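Local structure of MOBA relate protein (Mycobacterium sp., 2WAW) at residues A[22-27]-A[32-37]; A[154-159]-A[181-186]; A[126-129]-A[134-137]. The protein is of unknown function but, as a MobA-like member of the GT-A clan, probably transfers a nucleotide from an NTP to an acceptor such as the molybdenum cofactor. All blocks are in the same frame, centred on the assembly; numbering follows the deposited sequence.

Contact 1: residues A[22-27]-A[32-37]; sequences PKQLLP and TLLGAT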
ATOM      1  N   PRO A  22     -15.425  -8.243  -3.804  1.00 19.87           N
ATOM      2  CA  PRO A  22     -14.071  -7.919  -3.312  1.00 18.88           C
ATOM      3  C   PRO A  22     -13.193  -7.299  -4.413  1.00 17.76           C
ATOM      4  O   PRO A  22     -12.905  -7.955  -5.418  1.00 17.63           O
ATOM      5  CB  PRO A  22     -13.530  -9.284  -2.853  1.00 19.33           C
ATOM      6  CG  PRO A  22     -14.782 -10.138  -2.596  1.00 21.92           C
ATOM      7  CD  PRO A  22     -15.691  -9.696  -3.726  1.00 20.42           C
ATOM      8  N   LYS A  23     -12.795  -6.039  -4.250  1.00 17.38           N
ATOM      9  CA  LYS A  23     -12.026  -5.380  -5.311  1.00 16.53           C
ATOM     10  C   LYS A  23     -10.674  -6.064  -5.568  1.00 17.04           C
ATOM     11  O   LYS A  23     -10.147  -5.998  -6.675  1.00 15.64           O
ATOM     12  CB  LYS A  23     -11.836  -3.884  -5.026  1.00 18.11           C
ATOM     13  CG  LYS A  23     -10.917  -3.558  -3.858  1.00 19.60           C
ATOM     14  CD  LYS A  23     -11.083  -2.055  -3.580  1.00 23.80           C
ATOM     15  CE  LYS A  23     -10.306  -1.593  -2.405  1.00 21.00           C
ATOM     16  NZ  LYS A  23     -10.518  -0.131  -2.238  1.00 15.58           N
ATOM     17  N   GLN A  24     -10.143  -6.719  -4.535  1.00 15.82           N
ATOM     18  CA  GLN A  24      -8.854  -7.419  -4.606  1.00 15.15           C
ATOM     19  C   GLN A  24      -8.857  -8.440  -5.753  1.00 16.10           C
ATOM     20  O   GLN A  24      -7.818  -8.701  -6.365  1.00 17.03           O
ATOM     21  CB  GLN A  24      -8.558  -8.135  -3.257  1.00 16.27           C
ATOM     22  CG  GLN A  24      -8.414  -7.203  -2.017  1.00 14.51           C
ATOM     23  CD  GLN A  24      -9.744  -6.717  -1.411  1.00 24.56           C
ATOM     24  OE1 GLN A  24      -9.764  -5.829  -0.524  1.00 24.04           O
ATOM     25  NE2 GLN A  24     -10.852  -7.276  -1.883  1.00 18.14           N
ATOM     26  N   LEU A  25     -10.024  -8.982  -6.033  1.00 14.56           N
ATOM     27  CA  LEU A  25     -10.182 -10.050  -7.005  1.00 15.65           C
ATOM     28  C   LEU A  25     -10.656  -9.618  -8.388  1.00 15.52           C
ATOM     29  O   LEU A  25     -10.760 -10.417  -9.239  1.00 17.56           O
ATOM     30  CB  LEU A  25     -11.081 -11.167  -6.437  1.00 20.00           C
ATOM     31  CG  LEU A  25     -10.612 -11.779  -5.129  1.00 20.00           C
ATOM     32  CD1 LEU A  25     -11.608 -12.618  -4.536  1.00 20.00           C
ATOM     33  CD2 LEU A  25      -9.328 -12.540  -5.293  1.00 20.00           C
ATOM     34  N   LEU A  26     -10.906  -8.353  -8.578  1.00 15.88           N
ATOM     35  CA  LEU A  26     -11.303  -7.849  -9.905  1.00 15.89           C
ATOM     36  C   LEU A  26     -10.260  -8.169 -10.985  1.00 14.85           C
ATOM     37  O   LEU A  26      -9.056  -7.950 -10.792  1.00 15.48           O
ATOM     38  CB  LEU A  26     -11.517  -6.352  -9.836  1.00 14.66           C
ATOM     39  CG  LEU A  26     -12.659  -5.887  -8.939  1.00 17.53           C
ATOM     40  CD1 LEU A  26     -12.514  -4.380  -8.669  1.00 21.47           C
ATOM     41  CD2 LEU A  26     -14.032  -6.227  -9.538  1.00 24.28           C
ATOM     42  N   PRO A  27     -10.712  -8.696 -12.133  1.00 16.65           N
ATOM     43  CA  PRO A  27      -9.795  -9.006 -13.212  1.00 18.38           C
ATOM     44  C   PRO A  27      -9.055  -7.760 -13.680  1.00 18.77           C
ATOM     45  O   PRO A  27      -9.665  -6.702 -13.849  1.00 19.12           O
ATOM     46  CB  PRO A  27     -10.731  -9.504 -14.323  1.00 18.95           C
ATOM     47  CG  PRO A  27     -11.904 -10.046 -13.599  1.00 18.85           C
ATOM     48  CD  PRO A  27     -12.093  -9.086 -12.450  1.00 16.57           C
ATOM     49  N   THR A  32      -5.276 -10.406 -11.207  1.00 17.85           N
ATOM     50  CA  THR A  32      -6.318  -9.699 -10.458  1.00 15.45           C
ATOM     51  C   THR A  32      -5.750  -8.349 -10.035  1.00 16.19           C
ATOM     52  O   THR A  32      -4.537  -8.095 -10.160  1.00 17.05           O
ATOM     53  CB  THR A  32      -6.715 -10.440  -9.174  1.00 14.46           C
ATOM     54  OG1 THR A  32      -5.526 -10.666  -8.404  1.00 16.84           O
ATOM     55  CG2 THR A  32      -7.382 -11.793  -9.477  1.00 16.00           C
ATOM     56  N   LEU A  33      -6.585  -7.486  -9.507  1.00 14.75           N
ATOM     57  CA  LEU A  33      -6.117  -6.199  -9.082  1.00 13.26           C
ATOM     58  C   LEU A  33      -5.073  -6.325  -7.979  1.00 13.08           C
ATOM     59  O   LEU A  33      -4.039  -5.800  -8.078  1.00 15.30           O
ATOM     60  CB  LEU A  33      -7.303  -5.381  -8.582  1.00 20.00           C
ATOM     61  CG  LEU A  33      -7.116  -3.974  -8.001  1.00 20.00           C
ATOM     62  CD1 LEU A  33      -6.421  -3.065  -8.965  1.00 20.00           C
ATOM     63  CD2 LEU A  33      -8.417  -3.405  -7.556  1.00 20.00           C
ATOM     64  N   LEU A  34      -5.359  -7.116  -6.973  1.00 13.25           N
ATOM     65  CA  LEU A  34      -4.360  -7.326  -5.962  1.00 13.68           C
ATOM     66  C   LEU A  34      -3.099  -8.038  -6.477  1.00 14.24           C
ATOM     67  O   LEU A  34      -2.040  -7.737  -6.070  1.00 14.12           O
ATOM     68  CB  LEU A  34      -4.907  -8.058  -4.757  1.00 12.31           C
ATOM     69  CG  LEU A  34      -3.904  -8.306  -3.640  1.00 14.16           C
ATOM     70  CD1 LEU A  34      -3.364  -7.034  -3.061  1.00 13.75           C
ATOM     71  CD2 LEU A  34      -4.530  -9.107  -2.536  1.00 15.33           C
ATOM     72  N   GLY A  35      -3.290  -9.004  -7.360  1.00 14.08           N
ATOM     73  CA  GLY A  35      -2.176  -9.730  -7.977  1.00 14.95           C
ATOM     74  C   GLY A  35      -1.247  -8.794  -8.730  1.00 15.18           C
ATOM     75  O   GLY A  35      -0.018  -8.927  -8.679  1.00 14.25           O
ATOM     76  N   ALA A  36      -1.831  -7.818  -9.415  1.00 15.16           N
ATOM     77  CA  ALA A  36      -1.024  -6.850 -10.133  1.00 15.40           C
ATOM     78  C   ALA A  36      -0.184  -5.977  -9.190  1.00 15.54           C
ATOM     79  O   ALA A  36       1.023  -5.744  -9.424  1.00 16.48           O
ATOM     80  CB  ALA A  36      -1.911  -5.985 -11.026  1.00 13.74           C
ATOM     81  N   THR A  37      -0.805  -5.522  -8.107  1.00 15.41           N
ATOM     82  CA  THR A  37      -0.086  -4.735  -7.102  1.00 15.72           C
ATOM     83  C   THR A  37       1.037  -5.553  -6.448  1.00 15.40           C
ATOM     84  O   THR A  37       2.149  -5.061  -6.273  1.00 15.85           O
ATOM     85  CB  THR A  37      -1.033  -4.196  -6.044  1.00 17.44           C
ATOM     86  OG1 THR A  37      -2.023  -3.397  -6.706  1.00 15.53           O
ATOM     87  CG2 THR A  37      -0.279  -3.352  -5.014  1.00 15.40           C
TER
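Q24 and L26 present their backbone carbonyls to the first turn of the helix that begins at L33, and two main-chain hydrogen bonds join the segments. L34 N donates to Q24 O at 3.0 Å in a nearly straight bond (165° at the hydrogen), meeting the oxygen somewhat tilted from the plane of its carbonyl. L33 N reaches L26 O at 2.8 Å with a more bent N-H, although it lies close to the line of that C=O. The same oxygen takes a CA-H...O contact from T32 CA at 3.3 Å, in an antiparallel pair of P27 with T32 whose side chains diverge.

T32 is the N-cap. Its chi1 of 55° sets OG1 between the backbone N and the carbonyl carbon, where it accepts from G35 N at 3.0 Å. Thus the first-turn amides of L33, L34 and G35 are all taken up, two by 22-27 and one by the cap.

Van der Waals contacts of methyls with backbone carbonyls fill in around these bonds: L33 lays CD2 against K23 O (3.2 Å), and T32 CG2 covers L25 O. The apolar contacts are L26 CD1 with L33 CD2, 4.4 Å apart, and Q24 CB with L34 CB at 3.9 Å. Helix 185-197 packs beyond, W185 and Y188 against L26 and L191 against L33; the ammonium of K23 leads away to V182 O and Y15 O.

The arrangement is that of a capped helix following a tight hairpin; segment 22-27 carries the Pro-Lys end of the glycine-rich signature loop, which in MobA-like transferases probably handles the nucleotide.

Contact 2: residues A[154-159]-A[181-186]; sequences GDKGVW and DVDTWD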
ATOM      1  N   GLY A 154      -7.783   4.498  11.343  1.00 31.83           N
ATOM      2  CA  GLY A 154      -7.990   3.766  10.094  1.00 28.11           C
ATOM      3  C   GLY A 154      -6.773   3.742   9.195  1.00 26.93           C
ATOM      4  O   GLY A 154      -5.900   4.604   9.300  1.00 27.83           O
ATOM      5  N   ASP A 155      -6.741   2.765   8.288  1.00 22.00           N
ATOM      6  CA  ASP A 155      -5.611   2.562   7.370  1.00 21.69           C
ATOM      7  C   ASP A 155      -5.339   3.735   6.449  1.00 24.66           C
ATOM      8  O   ASP A 155      -4.202   3.934   6.016  1.00 25.75           O
ATOM      9  CB  ASP A 155      -5.856   1.332   6.493  1.00 18.09           C
ATOM     10  CG  ASP A 155      -5.721   0.037   7.247  1.00 20.14           C
ATOM     11  OD1 ASP A 155      -5.340   0.062   8.436  1.00 17.33           O
ATOM     12  OD2 ASP A 155      -5.994  -1.013   6.620  1.00 20.35           O
ATOM     13  N   LYS A 156      -6.390   4.492   6.129  1.00 25.83           N
ATOM     14  CA  LYS A 156      -6.283   5.624   5.194  1.00 27.85           C
ATOM     15  C   LYS A 156      -6.345   6.942   5.944  1.00 29.51           C
ATOM     16  O   LYS A 156      -6.845   7.954   5.426  1.00 31.48           O
ATOM     17  CB  LYS A 156      -7.369   5.559   4.113  1.00 27.21           C
ATOM     18  CG  LYS A 156      -7.194   4.415   3.130  1.00 27.89           C
ATOM     19  CD  LYS A 156      -8.259   4.432   2.042  1.00 29.43           C
ATOM     20  CE  LYS A 156      -8.180   3.165   1.210  1.00 31.60           C
ATOM     21  NZ  LYS A 156      -9.159   3.166   0.092  1.00 33.17           N
ATOM     22  N   GLY A 157      -5.819   6.925   7.162  1.00 27.77           N
ATOM     23  CA  GLY A 157      -5.770   8.123   7.989  1.00 28.95           C
ATOM     24  C   GLY A 157      -4.355   8.611   8.205  1.00 27.15           C
ATOM     25  O   GLY A 157      -4.143   9.539   8.992  1.00 27.75           O
ATOM     26  N   VAL A 158      -3.394   7.991   7.512  1.00 27.05           N
ATOM     27  CA  VAL A 158      -1.962   8.368   7.577  1.00 26.99           C
ATOM     28  C   VAL A 158      -1.764   9.826   7.159  1.00 25.83           C
ATOM     29  O   VAL A 158      -0.841  10.490   7.635  1.00 25.97           O
ATOM     30  CB  VAL A 158      -1.053   7.424   6.710  1.00 25.40           C
ATOM     31  CG1 VAL A 158       0.437   7.649   7.024  1.00 26.03           C
ATOM     32  CG2 VAL A 158      -1.425   5.969   6.945  1.00 29.34           C
ATOM     33  N   TRP A 159      -2.644  10.315   6.288  1.00 26.08           N
ATOM     34  CA  TRP A 159      -2.583  11.706   5.862  0.50 26.49           C
ATOM     35  C   TRP A 159      -2.688  12.667   7.052  1.00 26.82           C
ATOM     36  O   TRP A 159      -2.157  13.774   6.997  1.00 25.59           O
ATOM     37  CB  TRP A 159      -3.607  12.019   4.756  0.50 26.95           C
ATOM     38  CG  TRP A 159      -5.049  11.992   5.179  0.50 25.76           C
ATOM     39  CD1 TRP A 159      -5.879  10.903   5.195  0.50 24.72           C
ATOM     40  CD2 TRP A 159      -5.839  13.106   5.621  0.50 25.15           C
ATOM     41  NE1 TRP A 159      -7.131  11.270   5.633  0.50 20.74           N
ATOM     42  CE2 TRP A 159      -7.135  12.614   5.900  0.50 21.31           C
ATOM     43  CE3 TRP A 159      -5.579  14.471   5.812  0.50 27.72           C
ATOM     44  CZ2 TRP A 159      -8.168  13.439   6.364  0.50 21.55           C
ATOM     45  CZ3 TRP A 159      -6.610  15.288   6.273  0.50 25.10           C
ATOM     46  CH2 TRP A 159      -7.888  14.766   6.543  0.50 23.97           C
ATOM     47  N   ASP A 181      -6.472   4.475  -7.971  1.00 18.51           N
ATOM     48  CA  ASP A 181      -6.926   3.454  -7.028  0.50 19.14           C
ATOM     49  C   ASP A 181      -8.395   3.138  -7.297  1.00 18.79           C
ATOM     50  O   ASP A 181      -8.983   3.671  -8.241  1.00 19.56           O
ATOM     51  CB  ASP A 181      -6.666   3.857  -5.569  0.50 19.66           C
ATOM     52  CG  ASP A 181      -7.182   5.248  -5.232  0.50 22.04           C
ATOM     53  OD1 ASP A 181      -8.206   5.683  -5.812  0.50 15.59           O
ATOM     54  OD2 ASP A 181      -6.558   5.904  -4.370  0.50 23.12           O
ATOM     55  N   VAL A 182      -8.989   2.262  -6.489  1.00 17.47           N
ATOM     56  CA  VAL A 182     -10.326   1.764  -6.800  1.00 18.05           C
ATOM     57  C   VAL A 182     -11.248   1.842  -5.572  1.00 20.80           C
ATOM     58  O   VAL A 182     -11.116   1.034  -4.635  1.00 22.27           O
ATOM     59  CB  VAL A 182     -10.256   0.302  -7.356  1.00 17.94           C
ATOM     60  CG1 VAL A 182     -11.669  -0.250  -7.636  1.00 17.52           C
ATOM     61  CG2 VAL A 182      -9.412   0.270  -8.634  1.00 17.97           C
ATOM     62  N   ASP A 183     -12.146   2.834  -5.579  1.00 20.28           N
ATOM     63  CA  ASP A 183     -13.195   2.999  -4.561  1.00 22.43           C
ATOM     64  C   ASP A 183     -14.544   2.535  -5.092  1.00 19.69           C
ATOM     65  O   ASP A 183     -15.393   2.042  -4.336  1.00 22.30           O
ATOM     66  CB  ASP A 183     -13.381   4.482  -4.171  1.00 25.52           C
ATOM     67  CG  ASP A 183     -12.218   5.059  -3.390  1.00 31.06           C
ATOM     68  OD1 ASP A 183     -11.484   4.306  -2.716  1.00 33.21           O
ATOM     69  OD2 ASP A 183     -12.047   6.303  -3.447  1.00 40.96           O
ATOM     70  N   THR A 184     -14.769   2.770  -6.382  1.00 18.65           N
ATOM     71  CA  THR A 184     -16.093   2.603  -6.967  1.00 20.12           C
ATOM     72  C   THR A 184     -15.956   1.786  -8.247  1.00 18.93           C
ATOM     73  O   THR A 184     -14.843   1.611  -8.758  1.00 16.61           O
ATOM     74  CB  THR A 184     -16.700   3.962  -7.374  1.00 20.06           C
ATOM     75  OG1 THR A 184     -15.830   4.596  -8.324  1.00 21.34           O
ATOM     76  CG2 THR A 184     -16.888   4.887  -6.159  1.00 21.07           C
ATOM     77  N   TRP A 185     -17.076   1.294  -8.776  1.00 18.09           N
ATOM     78  CA  TRP A 185     -17.022   0.543 -10.032  1.00 18.33           C
ATOM     79  C   TRP A 185     -16.456   1.407 -11.152  1.00 17.17           C
ATOM     80  O   TRP A 185     -15.646   0.945 -11.971  1.00 16.28           O
ATOM     81  CB  TRP A 185     -18.393  -0.025 -10.434  1.00 18.27           C
ATOM     82  CG  TRP A 185     -18.209  -1.021 -11.531  1.00 14.14           C
ATOM     83  CD1 TRP A 185     -18.295  -0.781 -12.869  1.00 15.48           C
ATOM     84  CD2 TRP A 185     -17.810  -2.391 -11.389  1.00 13.07           C
ATOM     85  NE1 TRP A 185     -18.006  -1.932 -13.576  1.00 17.14           N
ATOM     86  CE2 TRP A 185     -17.697  -2.931 -12.692  1.00 17.00           C
ATOM     87  CE3 TRP A 185     -17.551  -3.226 -10.282  1.00 13.06           C
ATOM     88  CZ2 TRP A 185     -17.338  -4.270 -12.929  1.00 16.87           C
ATOM     89  CZ3 TRP A 185     -17.192  -4.557 -10.517  1.00 17.72           C
ATOM     90  CH2 TRP A 185     -17.086  -5.059 -11.833  1.00 14.35           C
ATOM     91  N   ASP A 186     -16.824   2.685 -11.160  1.00 16.52           N
ATOM     92  CA  ASP A 186     -16.275   3.600 -12.154  1.00 17.92           C
ATOM     93  C   ASP A 186     -14.745   3.685 -12.060  1.00 16.87           C
ATOM     94  O   ASP A 186     -14.073   3.684 -13.082  1.00 16.85           O
ATOM     95  CB  ASP A 186     -16.871   5.002 -12.034  1.00 19.58           C
ATOM     96  CG  ASP A 186     -16.507   5.879 -13.212  1.00 28.55           C
ATOM     97  OD1 ASP A 186     -17.052   5.662 -14.315  1.00 34.34           O
ATOM     98  OD2 ASP A 186     -15.678   6.793 -13.041  1.00 36.56           O
TER
HETATM   99  O   HOH W   1      -8.832   3.146  -2.785  1.00 28.19           O
HETATM  100  O   HOH W   2      -7.785   5.440  -1.532  1.00 37.25           O
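K156 and D183 keep their backbones well apart, 12.2 Å from CA to CA, with K156 in a type I turn from G154 to G157 and D183 in the loop just ahead of the helix capped by T184. The gap is spanned almost wholly by the lysine. Beyond CG its chain is fully extended, and the two side chains run in opposing senses where they meet, bringing NZ to 3.8 Å from D183 OD1: a long salt bridge with no direct hydrogen bond. Water strengthens the link: one molecule lies 2.9 Å from both K156 NZ and D183 OD1, accepting from the first and able to donate to the second, though other acceptors compete for its protons. A second water connects the same ammonium to D181 OD2, less certainly, because D181 was modelled in two conformers. The two carboxylates would be expected to favour a charged lysine, which also makes a cation-pi contact with Y15.

D105 lies beside D181, and its carboxylate accepts from V182 N. K156 extends from the turn leading into helix 158-163 and rests on L103 of strand 98-103, whereas V182 turns away from it to pack on Y188 and L191 of helix 185-197.

Contact 3: residues A[126-129]-A[134-137]; sequences IAVC and GIGH
C129 and G136 form a hydrogen-bonded antiparallel pair, and the firm part of the contact gathers at the carbonyl of C129. G136 N donates to C129 O at 2.9 Å (159° at the hydrogen), lying only slightly tilted from the carbonyl plane, and I135 CA brings a CA-H...O contact to the same oxygen at 3.3 Å. Beside it the side chains of V128 and I135 cross at about a right angle. In the conformer of I135 described here, one of two deposited, V128 CG2 meets I135 CG2 at 3.7 Å and I135 CD1 reaches over C129 O. The first torsion of V128 (chi1 -58°) sets its CG2 methyl between the backbone N and the carbonyl carbon. V128 itself is buried, with F139 of strand 134-142 and I162 of helix 158-163 against it.

The other half of the pair is slack. C129 N to G136 O is a weak bond, 3.4 Å and well off straight, while C129 CB lies 3.5 Å from that oxygen. The short segments 126-129 and 134-136 run at 120° to each other, and the chain turns a corner at H137. Pairing resumes where A127 bonds to the backbone of W140, so three residues, H137, P138 and F139, lie between the paired positions on one strand against V128 alone on the other. H137 leaves the backbone on the side away from 126-129, and its ring stacks on F139. G134 and I135, toward the turn, are partly exposed, with R171 alongside I135.

This is a beta hairpin, its second strand interrupted at the corner of H137, in the mixed seven-stranded sheet of order 3-2-1-4-6-5-7. The reversed strand, 134-142, lies between 98-103 and 126-131, the hallmark of the nucleotide-diphospho-sugar transferase (GT-A) fold.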
ATOM      1  N   ILE A 126       8.979  10.809   8.091  1.00 15.58           N
ATOM      2  CA  ILE A 126       7.998  10.357   7.099  1.00 15.47           C
ATOM      3  C   ILE A 126       8.451  10.857   5.734  1.00 16.46           C
ATOM      4  O   ILE A 126       9.042  11.929   5.632  1.00 16.69           O
ATOM      5  CB  ILE A 126       6.588  10.935   7.395  1.00 16.21           C
ATOM      6  CG1 ILE A 126       6.068  10.412   8.743  1.00 17.19           C
ATOM      7  CG2 ILE A 126       5.613  10.634   6.257  1.00 15.65           C
ATOM      8  CD1 ILE A 126       4.816  11.115   9.261  1.00 18.57           C
ATOM      9  N   ALA A 127       8.219  10.070   4.694  1.00 13.14           N
ATOM     10  CA  ALA A 127       8.382  10.619   3.336  1.00 13.40           C
ATOM     11  C   ALA A 127       7.205  10.226   2.472  1.00 14.86           C
ATOM     12  O   ALA A 127       6.545   9.210   2.727  1.00 14.31           O
ATOM     13  CB  ALA A 127       9.672  10.147   2.734  1.00 14.08           C
ATOM     14  N   VAL A 128       6.935  11.036   1.454  1.00 13.35           N
ATOM     15  CA  VAL A 128       5.796  10.791   0.562  1.00 13.14           C
ATOM     16  C   VAL A 128       6.206  11.028  -0.880  1.00 14.46           C
ATOM     17  O   VAL A 128       7.165  11.755  -1.138  1.00 14.64           O
ATOM     18  CB  VAL A 128       4.576  11.683   0.923  1.00 13.43           C
ATOM     19  CG1 VAL A 128       4.146  11.450   2.371  1.00 13.33           C
ATOM     20  CG2 VAL A 128       4.871  13.170   0.653  1.00 14.62           C
ATOM     21  N   CYS A 129       5.503  10.398  -1.815  1.00 14.52           N
ATOM     22  CA  CYS A 129       5.735  10.703  -3.223  1.00 14.94           C
ATOM     23  C   CYS A 129       4.953  11.936  -3.637  1.00 17.60           C
ATOM     24  O   CYS A 129       3.764  12.076  -3.328  1.00 17.26           O
ATOM     25  CB  CYS A 129       5.362   9.516  -4.094  1.00 16.03           C
ATOM     26  SG  CYS A 129       6.529   8.120  -3.883  1.00 17.09           S
ATOM     27  N   GLY A 134      -0.219  15.994  -7.353  1.00 19.33           N
ATOM     28  CA  GLY A 134      -0.398  15.895  -5.908  1.00 20.85           C
ATOM     29  C   GLY A 134       0.431  14.828  -5.225  1.00 19.24           C
ATOM     30  O   GLY A 134       1.136  14.064  -5.881  1.00 17.62           O
ATOM     31  N   ILE A 135       0.343  14.799  -3.897  1.00 19.39           N
ATOM     32  CA  ILE A 135       1.000  13.820  -3.027  0.50 19.33           C
ATOM     33  C   ILE A 135       0.230  12.505  -3.054  1.00 18.29           C
ATOM     34  O   ILE A 135      -1.009  12.522  -3.118  1.00 20.62           O
ATOM     35  CB  ILE A 135       1.021  14.358  -1.564  0.50 19.99           C
ATOM     36  CG1 ILE A 135       1.913  15.607  -1.446  0.50 21.33           C
ATOM     37  CG2 ILE A 135       1.396  13.273  -0.540  0.50 19.70           C
ATOM     38  CD1 ILE A 135       3.349  15.399  -1.860  0.50 17.64           C
ATOM     39  N   GLY A 136       0.930  11.385  -2.968  1.00 16.67           N
ATOM     40  CA  GLY A 136       0.235  10.109  -2.864  1.00 15.61           C
ATOM     41  C   GLY A 136       1.152   8.976  -2.485  1.00 15.93           C
ATOM     42  O   GLY A 136       2.367   9.154  -2.320  1.00 16.37           O
ATOM     43  N   HIS A 137       0.543   7.804  -2.332  1.00 16.95           N
ATOM     44  CA  HIS A 137       1.287   6.572  -2.081  1.00 16.92           C
ATOM     45  C   HIS A 137       2.277   6.298  -3.197  1.00 16.55           C
ATOM     46  O   HIS A 137       2.076   6.749  -4.338  1.00 15.93           O
ATOM     47  CB  HIS A 137       0.325   5.377  -1.965  1.00 16.73           C
ATOM     48  CG  HIS A 137      -0.535   5.396  -0.737  1.00 16.40           C
ATOM     49  ND1 HIS A 137      -1.749   6.054  -0.692  1.00 23.84           N
ATOM     50  CD2 HIS A 137      -0.362   4.837   0.485  1.00 18.16           C
ATOM     51  CE1 HIS A 137      -2.282   5.900   0.508  1.00 23.35           C
ATOM     52  NE2 HIS A 137      -1.465   5.164   1.239  1.00 21.32           N
TER

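Contact 1 is largely buried and contact 3 partly so, and both hold together pieces close in sequence through main-chain hydrogen bonds and aliphatic packing: a helix start in one, a sheet hairpin in the other. They lie on opposite sides of the centre of the chain, about 23 Å apart between centres. Contact 2 differs in kind, a surface meeting of distant segments in which charge and water do the joining. It touches contact 1 directly, through V182 and W185 on its own side and K23, L26 and L33 on the other. With contact 3 it makes no touch, nearest atoms being about 6 Å apart, although helix 158-163, entered from 154-159, covers V128.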